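Local coordinates for protein tryptophan--tRNA ligase (Campylobacter jejuni subsp. jejuni, PDB 3TZL) that probably catalyses the ATP-dependent attachment of tryptophan to its cognate tRNA, working as a homodimeric class I aminoacyl-tRNA synthetase, at residues B[97-102]-B[157-162]. Sequence-based numbering, arbitrary orientation.
Sequences QFTPMG and RDIALK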
loop_
_atom_site.group_PDB
_atom_site.type_symbol
_atom_site.label_atom_id
_atom_site.label_comp_id
_atom_site.label_asym_id
_atom_site.label_seq_id
_atom_site.Cartn_x
_atom_site.Cartn_y
_atom_site.Cartn_z
ATOM N N GLN B 97 -0.903 9.313 4.259
ATOM C CA GLN B 97 -1.732 10.478 4.512
ATOM C C GLN B 97 -0.962 11.524 5.290
ATOM O O GLN B 97 -1.342 12.691 5.313
ATOM C CB GLN B 97 -3.009 10.075 5.262
ATOM C CG GLN B 97 -3.663 8.780 4.728
ATOM C CD GLN B 97 -3.828 8.766 3.213
ATOM O OE1 GLN B 97 -4.004 9.809 2.575
ATOM N NE2 GLN B 97 -3.752 7.579 2.631
ATOM N N PHE B 98 0.130 11.097 5.920
ATOM C CA PHE B 98 0.967 11.987 6.704
ATOM C C PHE B 98 2.298 12.251 6.029
ATOM O O PHE B 98 3.217 12.775 6.644
ATOM C CB PHE B 98 1.225 11.388 8.084
ATOM C CG PHE B 98 -0.007 11.232 8.922
ATOM C CD1 PHE B 98 -0.427 12.260 9.772
ATOM C CD2 PHE B 98 -0.721 10.043 8.902
ATOM C CE1 PHE B 98 -1.550 12.109 10.568
ATOM C CE2 PHE B 98 -1.845 9.874 9.704
ATOM C CZ PHE B 98 -2.261 10.912 10.536
ATOM N N THR B 99 2.418 11.882 4.765
ATOM C CA THR B 99 3.676 12.074 4.058
ATOM C C THR B 99 3.537 13.186 3.010
ATOM O O THR B 99 2.847 12.999 2.017
ATOM C CB THR B 99 4.102 10.760 3.364
ATOM O OG1 THR B 99 4.190 9.714 4.340
ATOM C CG2 THR B 99 5.470 10.921 2.658
ATOM N N PRO B 100 4.176 14.346 3.229
ATOM C CA PRO B 100 4.119 15.366 2.170
ATOM C C PRO B 100 4.920 14.916 0.953
ATOM O O PRO B 100 5.980 14.309 1.117
ATOM C CB PRO B 100 4.801 16.602 2.800
ATOM C CG PRO B 100 4.985 16.267 4.284
ATOM C CD PRO B 100 5.032 14.755 4.361
HETATM N N MSE B 101 4.423 15.233 -0.237
HETATM C CA MSE B 101 5.075 14.880 -1.495
HETATM C C MSE B 101 6.554 15.267 -1.574
HETATM O O MSE B 101 7.369 14.472 -2.041
HETATM C CB MSE B 101 4.315 15.495 -2.676
HETATM C CG MSE B 101 3.035 14.757 -3.020
HETATM SE SE MSE B 101 3.314 12.899 -3.620
HETATM C CE MSE B 101 3.852 13.311 -5.444
ATOM N N GLY B 102 6.894 16.478 -1.127
ATOM C CA GLY B 102 8.260 16.976 -1.212
ATOM C C GLY B 102 9.288 16.075 -0.545
ATOM O O GLY B 102 10.441 15.981 -0.976
ATOM N N ARG B 157 11.304 9.201 10.266
ATOM C CA ARG B 157 11.285 10.063 11.426
ATOM C C ARG B 157 10.348 11.270 11.248
ATOM O O ARG B 157 9.621 11.652 12.172
ATOM C CB ARG B 157 12.710 10.507 11.736
ATOM C CG ARG B 157 12.879 11.060 13.112
ATOM C CD ARG B 157 14.242 11.722 13.284
ATOM N NE ARG B 157 14.364 12.243 14.639
ATOM C CZ ARG B 157 14.816 11.528 15.665
ATOM N NH1 ARG B 157 14.891 12.070 16.879
ATOM N NH2 ARG B 157 15.196 10.269 15.473
ATOM N N ASP B 158 10.340 11.857 10.057
ATOM C CA ASP B 158 9.446 12.984 9.788
ATOM C C ASP B 158 7.974 12.552 9.763
ATOM O O ASP B 158 7.091 13.271 10.227
ATOM C CB ASP B 158 9.822 13.694 8.481
ATOM C CG ASP B 158 11.173 14.420 8.567
ATOM O OD1 ASP B 158 11.606 14.761 9.688
ATOM O OD2 ASP B 158 11.805 14.647 7.511
ATOM N N ILE B 159 7.713 11.377 9.215
ATOM C CA ILE B 159 6.361 10.846 9.206
ATOM C C ILE B 159 5.868 10.623 10.637
ATOM O O ILE B 159 4.769 11.056 10.999
ATOM C CB ILE B 159 6.291 9.521 8.425
ATOM C CG1 ILE B 159 6.603 9.760 6.945
ATOM C CG2 ILE B 159 4.924 8.899 8.580
ATOM C CD1 ILE B 159 6.735 8.456 6.097
ATOM N N ALA B 160 6.696 9.963 11.449
ATOM C CA ALA B 160 6.327 9.635 12.821
ATOM C C ALA B 160 5.989 10.899 13.607
ATOM O O ALA B 160 4.996 10.946 14.344
ATOM C CB ALA B 160 7.457 8.880 13.504
ATOM N N LEU B 161 6.832 11.916 13.452
ATOM C CA LEU B 161 6.613 13.194 14.113
ATOM C C LEU B 161 5.287 13.825 13.697
ATOM O O LEU B 161 4.546 14.331 14.538
ATOM C CB LEU B 161 7.777 14.139 13.842
ATOM C CG LEU B 161 8.970 13.972 14.785
ATOM C CD1 LEU B 161 10.230 14.608 14.197
ATOM C CD2 LEU B 161 8.631 14.586 16.151
ATOM N N LYS B 162 4.985 13.786 12.403
ATOM C CA LYS B 162 3.710 14.292 11.915
ATOM C C LYS B 162 2.544 13.519 12.527
ATOM O O LYS B 162 1.572 14.117 12.989
ATOM C CB LYS B 162 3.649 14.243 10.389
ATOM C CG LYS B 162 2.619 15.207 9.794
ATOM C CD LYS B 162 2.888 15.470 8.307
ATOM C CE LYS B 162 1.744 16.221 7.617
ATOM N NZ LYS B 162 1.499 17.545 8.222
#
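Ile159 and Lys162, one turn apart on helix 150-167, pack against Thr99 and Phe98 of the loop that leads into helix 101-105, a worked example of how a connecting segment is seated against a helix by a few side chains, one of them lying against a backbone carbonyl. The end of Ile159 meets Thr99, its CD1 lying 3.3 Å from Thr99 OG1. This is a van der Waals touch of a methyl group on the hydroxyl, whose hydrogen bond goes instead to the backbone oxygen of Leu95, back in helix 87-96. Ile159 divides its two branches: CG1, anti to the carbonyl carbon (chi1 -65°), carries CD1 to the threonine, while CG2 stands more loosely beside Phe98, 4.5 Å from its CB.

Lys162 works through its methylenes. With CG anti to the backbone N (chi1 -158°) the chain runs extended past Phe98, bringing CD within 3.2 Å of Phe98 O, and bends only at its last torsion (chi4 60°). Its CG also lies 4.2 Å from CD1 of Phe98, whose ring meets Trp167, at the end of helix 150-167, edge-to-face.

Thr99 and Met101 make backbone hydrogen bonds to the second subunit, so this helix-loop packing joins helix 150-167 to the dimer interface of a class I synthetase catalytic domain.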